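Local coordinates for AlyGC (Glaciecola chathamensis, PDB 5GKD), which cleaves alginate as a polysaccharide lyase of family 6, probably by a calcium-dependent beta-elimination, at residues A[530-535]-A[561-566]; A[470-475]-A[496-501]. All blocks are in the same frame, centred on the assembly; numbering follows the deposited sequence.

Interaction 1 of 2, residues A[530-535]-A[561-566]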
# COMPACT_ATOMS: atom_id res chain seq x y z
N THR A 530 -0.09 14.13 -7.70
CA THR A 530 0.21 14.37 -6.30
C THR A 530 1.52 15.13 -6.27
O THR A 530 2.57 14.56 -6.56
CB THR A 530 0.33 13.05 -5.51
OG1 THR A 530 1.34 12.24 -6.10
CG2 THR A 530 -0.97 12.27 -5.52
N LEU A 531 1.47 16.41 -5.92
CA LEU A 531 2.68 17.23 -6.00
C LEU A 531 3.74 16.73 -5.03
O LEU A 531 4.90 16.55 -5.40
CB LEU A 531 2.36 18.70 -5.73
CG LEU A 531 3.50 19.64 -6.10
CD1 LEU A 531 3.53 19.94 -7.59
CD2 LEU A 531 3.44 20.94 -5.28
N ILE A 532 3.36 16.49 -3.78
CA ILE A 532 4.28 15.96 -2.78
C ILE A 532 3.64 14.75 -2.12
O ILE A 532 2.42 14.73 -1.88
CB ILE A 532 4.66 17.02 -1.73
CG1 ILE A 532 5.25 18.26 -2.41
CG2 ILE A 532 5.65 16.45 -0.70
CD1 ILE A 532 5.56 19.39 -1.45
N ARG A 533 4.44 13.73 -1.83
CA ARG A 533 3.92 12.51 -1.23
C ARG A 533 5.07 11.73 -0.63
O ARG A 533 6.24 11.99 -0.94
CB ARG A 533 3.16 11.65 -2.26
CG ARG A 533 4.02 11.08 -3.41
CD ARG A 533 3.25 10.07 -4.29
NE ARG A 533 3.99 9.77 -5.51
CZ ARG A 533 5.02 8.92 -5.58
NH1 ARG A 533 5.42 8.27 -4.50
NH2 ARG A 533 5.64 8.71 -6.73
N THR A 534 4.73 10.79 0.24
CA THR A 534 5.68 9.76 0.61
C THR A 534 5.81 8.76 -0.52
O THR A 534 4.98 8.70 -1.43
CB THR A 534 5.26 9.03 1.90
OG1 THR A 534 4.09 8.25 1.65
CG2 THR A 534 5.00 10.01 3.02
N THR A 535 6.84 7.92 -0.45
CA THR A 535 6.85 6.70 -1.23
C THR A 535 5.56 5.92 -0.99
O THR A 535 4.93 6.03 0.07
CB THR A 535 8.05 5.82 -0.88
OG1 THR A 535 8.01 4.60 -1.63
CG2 THR A 535 8.07 5.49 0.60
N TYR A 561 -5.99 16.53 -8.26
CA TYR A 561 -4.58 16.88 -8.19
C TYR A 561 -4.32 17.33 -6.76
O TYR A 561 -4.62 18.47 -6.40
CB TYR A 561 -4.24 17.98 -9.19
CG TYR A 561 -2.77 18.18 -9.47
CD1 TYR A 561 -1.80 17.80 -8.55
CD2 TYR A 561 -2.36 18.75 -10.66
CE1 TYR A 561 -0.46 17.99 -8.83
CE2 TYR A 561 -1.03 18.94 -10.94
CZ TYR A 561 -0.08 18.56 -10.03
OH TYR A 561 1.24 18.76 -10.32
N HIS A 562 -3.76 16.44 -5.95
CA HIS A 562 -3.54 16.68 -4.54
C HIS A 562 -2.21 17.36 -4.29
O HIS A 562 -1.24 17.17 -5.03
CB HIS A 562 -3.60 15.38 -3.76
CG HIS A 562 -4.76 14.52 -4.13
ND1 HIS A 562 -6.06 14.89 -3.89
CD2 HIS A 562 -4.81 13.31 -4.75
CE1 HIS A 562 -6.87 13.95 -4.35
NE2 HIS A 562 -6.14 12.98 -4.87
N PHE A 563 -2.16 18.15 -3.22
CA PHE A 563 -0.88 18.73 -2.84
C PHE A 563 -0.00 17.72 -2.10
O PHE A 563 1.18 17.55 -2.43
CB PHE A 563 -1.09 19.99 -1.99
CG PHE A 563 0.17 20.55 -1.44
CD1 PHE A 563 1.03 21.28 -2.25
CD2 PHE A 563 0.53 20.33 -0.13
CE1 PHE A 563 2.21 21.78 -1.75
CE2 PHE A 563 1.70 20.83 0.38
CZ PHE A 563 2.55 21.56 -0.44
N PHE A 564 -0.55 17.05 -1.07
CA PHE A 564 0.21 16.08 -0.30
C PHE A 564 -0.60 14.81 -0.08
O PHE A 564 -1.71 14.88 0.46
CB PHE A 564 0.68 16.62 1.06
CG PHE A 564 1.54 15.64 1.82
CD1 PHE A 564 2.89 15.54 1.57
CD2 PHE A 564 0.97 14.78 2.75
CE1 PHE A 564 3.68 14.62 2.25
CE2 PHE A 564 1.75 13.85 3.44
CZ PHE A 564 3.11 13.78 3.18
N ASP A 565 -0.03 13.66 -0.43
CA ASP A 565 -0.70 12.37 -0.34
C ASP A 565 0.16 11.43 0.49
O ASP A 565 1.23 11.00 0.05
CB ASP A 565 -0.94 11.80 -1.74
CG ASP A 565 -1.89 10.60 -1.73
OD1 ASP A 565 -2.80 10.54 -0.88
OD2 ASP A 565 -1.75 9.71 -2.59
N ALA A 566 -0.30 11.10 1.70
CA ALA A 566 0.43 10.20 2.58
C ALA A 566 0.26 8.76 2.12
O ALA A 566 -0.85 8.32 1.82
CB ALA A 566 -0.06 10.35 4.03
O HOH W 1 2.02 8.45 -1.05

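Interaction 2 of 2, residues A[470-475]-A[496-501]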
# COMPACT_ATOMS: atom_id res chain seq x y z
N GLU A 470 14.19 29.47 -13.30
CA GLU A 470 13.20 28.43 -13.55
C GLU A 470 13.84 27.06 -13.38
O GLU A 470 14.91 26.80 -13.92
CB GLU A 470 12.61 28.58 -14.97
CG GLU A 470 11.73 29.84 -15.14
CD GLU A 470 10.98 29.89 -16.48
OE1 GLU A 470 11.42 29.28 -17.47
OE2 GLU A 470 9.91 30.54 -16.53
N TYR A 471 13.17 26.18 -12.64
CA TYR A 471 13.65 24.81 -12.42
C TYR A 471 12.63 23.85 -12.98
O TYR A 471 11.58 23.63 -12.38
CB TYR A 471 13.90 24.55 -10.94
CG TYR A 471 14.98 25.41 -10.37
CD1 TYR A 471 14.73 26.71 -9.97
CD2 TYR A 471 16.27 24.92 -10.24
CE1 TYR A 471 15.72 27.50 -9.45
CE2 TYR A 471 17.27 25.70 -9.72
CZ TYR A 471 17.00 26.99 -9.33
OH TYR A 471 18.00 27.77 -8.81
N TRP A 472 12.93 23.28 -14.14
CA TRP A 472 12.04 22.33 -14.79
C TRP A 472 12.41 20.93 -14.31
O TRP A 472 13.59 20.59 -14.24
CB TRP A 472 12.15 22.45 -16.31
CG TRP A 472 11.58 23.75 -16.80
CD1 TRP A 472 12.21 24.95 -16.85
CD2 TRP A 472 10.24 23.98 -17.25
NE1 TRP A 472 11.35 25.92 -17.31
CE2 TRP A 472 10.13 25.35 -17.57
CE3 TRP A 472 9.11 23.16 -17.42
CZ2 TRP A 472 8.96 25.92 -18.04
CZ3 TRP A 472 7.95 23.73 -17.90
CH2 TRP A 472 7.88 25.10 -18.21
N VAL A 473 11.41 20.14 -13.95
CA VAL A 473 11.63 18.89 -13.24
C VAL A 473 10.97 17.77 -14.03
O VAL A 473 9.76 17.56 -13.92
CB VAL A 473 11.12 18.94 -11.80
CG1 VAL A 473 11.36 17.63 -11.12
CG2 VAL A 473 11.83 20.05 -11.05
N SER A 474 11.76 17.07 -14.83
CA SER A 474 11.29 15.97 -15.65
C SER A 474 11.41 14.62 -14.96
O SER A 474 10.94 13.62 -15.52
CB SER A 474 12.08 15.92 -16.97
OG SER A 474 13.47 16.04 -16.71
N LYS A 475 12.02 14.56 -13.79
CA LYS A 475 12.22 13.31 -13.07
C LYS A 475 11.84 13.51 -11.62
O LYS A 475 12.17 14.54 -11.02
CB LYS A 475 13.66 12.83 -13.19
CG LYS A 475 14.02 12.41 -14.60
CD LYS A 475 15.44 11.86 -14.72
CE LYS A 475 16.49 12.95 -14.52
NZ LYS A 475 17.89 12.46 -14.79
N PHE A 496 8.91 23.99 -11.83
CA PHE A 496 7.87 23.52 -12.74
C PHE A 496 7.89 22.00 -12.77
O PHE A 496 8.71 21.41 -13.49
CB PHE A 496 8.07 24.06 -14.15
CG PHE A 496 7.82 25.53 -14.30
CD1 PHE A 496 6.53 26.03 -14.30
CD2 PHE A 496 8.86 26.40 -14.48
CE1 PHE A 496 6.31 27.38 -14.46
CE2 PHE A 496 8.64 27.75 -14.64
CZ PHE A 496 7.36 28.24 -14.63
N PRO A 497 7.01 21.31 -12.05
CA PRO A 497 6.88 19.87 -12.23
C PRO A 497 6.33 19.52 -13.61
O PRO A 497 5.41 20.16 -14.12
CB PRO A 497 5.91 19.46 -11.12
CG PRO A 497 5.10 20.70 -10.89
CD PRO A 497 6.05 21.83 -11.05
N GLN A 498 6.90 18.48 -14.20
CA GLN A 498 6.38 17.92 -15.43
C GLN A 498 5.93 16.47 -15.27
O GLN A 498 5.44 15.89 -16.24
CB GLN A 498 7.42 18.01 -16.55
CG GLN A 498 7.82 19.44 -16.89
CD GLN A 498 8.98 19.51 -17.86
OE1 GLN A 498 10.14 19.46 -17.46
NE2 GLN A 498 8.68 19.62 -19.15
N ARG A 499 6.09 15.89 -14.08
CA ARG A 499 5.65 14.52 -13.79
C ARG A 499 4.47 14.54 -12.81
O ARG A 499 4.13 15.57 -12.23
CB ARG A 499 6.80 13.68 -13.21
CG ARG A 499 8.05 13.59 -14.08
CD ARG A 499 7.98 12.47 -15.13
NE ARG A 499 7.11 12.80 -16.26
CZ ARG A 499 7.48 13.54 -17.31
NH1 ARG A 499 8.71 14.04 -17.38
NH2 ARG A 499 6.61 13.80 -18.29
N SER A 500 3.86 13.37 -12.63
CA SER A 500 2.73 13.23 -11.73
C SER A 500 3.09 13.57 -10.29
O SER A 500 2.24 13.99 -9.51
CB SER A 500 2.19 11.80 -11.79
OG SER A 500 1.35 11.66 -12.91
N THR A 501 4.35 13.39 -9.93
CA THR A 501 4.84 13.77 -8.62
C THR A 501 6.03 14.68 -8.79
O THR A 501 6.85 14.47 -9.69
CB THR A 501 5.25 12.54 -7.79
OG1 THR A 501 4.10 11.73 -7.53
CG2 THR A 501 5.87 12.96 -6.47
O HOH W 2 7.78 16.73 -11.55

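Interaction 1 of 2, residues A[530-535]-A[561-566]
Two successive coils of a parallel beta-helix meet where I532 and R533 run beside F564 and D565, with T530 paired to H562 two residues before I532, before the chain turns a corner in both coils. Three backbone hydrogen bonds carry the register: L531 N to H562 O (3.0 Å, 166° at the hydrogen), I532 N to F563 O (2.8 Å) and D565 N to I532 O (3.0 Å). F564 CA also approaches I532 O, as a CA-H...O contact.

I532 and F564 share one face of the sheet. The methyl CG2 of I532 lies in the plane of the F564 ring at its edge, 3.7 Å from CD1, and the two side chains are nearly perpendicular. CG1 stands anti to the carbonyl carbon (chi1 -56°), and CD1 beyond it comes 3.8 Å from F563 CZ. An alanine in place of I532 would probably leave F563 and the edge of F564 without these methyl contacts and open a gap between the coils. On the other face, T530 CG2 rests 3.8 Å from D565 CB. Water 1 donates to both T534 O and D565 O, bridging the coils where the strands end.

D565 OD1 forms salt bridges with R591 and K594, and R533 reaches back to T501 and E504. F564 packs on Y543 and L545 of strand 543-548, while strands 503-505 and 590-592 lie on either side of the pair.

Interaction 2 of 2, residues A[470-475]-A[496-501]
Aromatic stacking joins W472 to F496 on one face of the sheet. The six-membered ring of W472 and the F496 ring form an offset stack, centroids 4.3 Å apart and planes at 20°; F496 CD2 sits over the indole face toward its rim, 3.5 Å from W472 CE2. F496 CB adds a CH-pi contact over the same six-membered ring. E470 extends beside this pair, its CG in plane at the edge of the F496 ring, and its OE1 accepts a weak hydrogen bond from W472 NE1. Q498 CD closes on the indole edge, 3.7 Å from W472 CE3.

Backbone bonds set the parallel register: F496 N to Y471 O (2.7 Å, 174° at the hydrogen), V473 N to F496 O (3.0 Å) and Q498 N to V473 O.

The polar side-chain bond comes after the strands end. The R499 side chain bends at CD (chi2 -86°) and again at NE, and gives NH1 to S474 O (2.9 Å), with the oxygen almost in the guanidinium plane. Water 2 links V473 O, R499 N and T501 O, bridging the two segments.

Aromatic residues stacked at matching positions of adjacent coils, as W472 and F496 are, are characteristic of parallel beta-helices; here they join strands 469-473 and 493-497.

How the interactions relate
Interaction 2 comes first along the chain, both its segments preceding those of interaction 1; the two centres lie about 14 Å apart. Both join parallel strands of neighbouring coils in the beta-helix formed by the later part of the chain, but on different sheets: interaction 2 pairs strands 469-473 and 493-497, interaction 1 strands 530-534 and 564-565. The segments 496-501 and 530-535 meet directly. T530 N lies 3.0 Å from S500 O and R533 NE 2.8 Å from T501 OG1, both probable hydrogen bonds, while L531 CD1 packs 3.7 Å from P497 CG. The two contacts thus continue one coil-to-coil stacking around a corner, and neither includes the calcium- or carbonate-binding residues, which lie earlier in the chain.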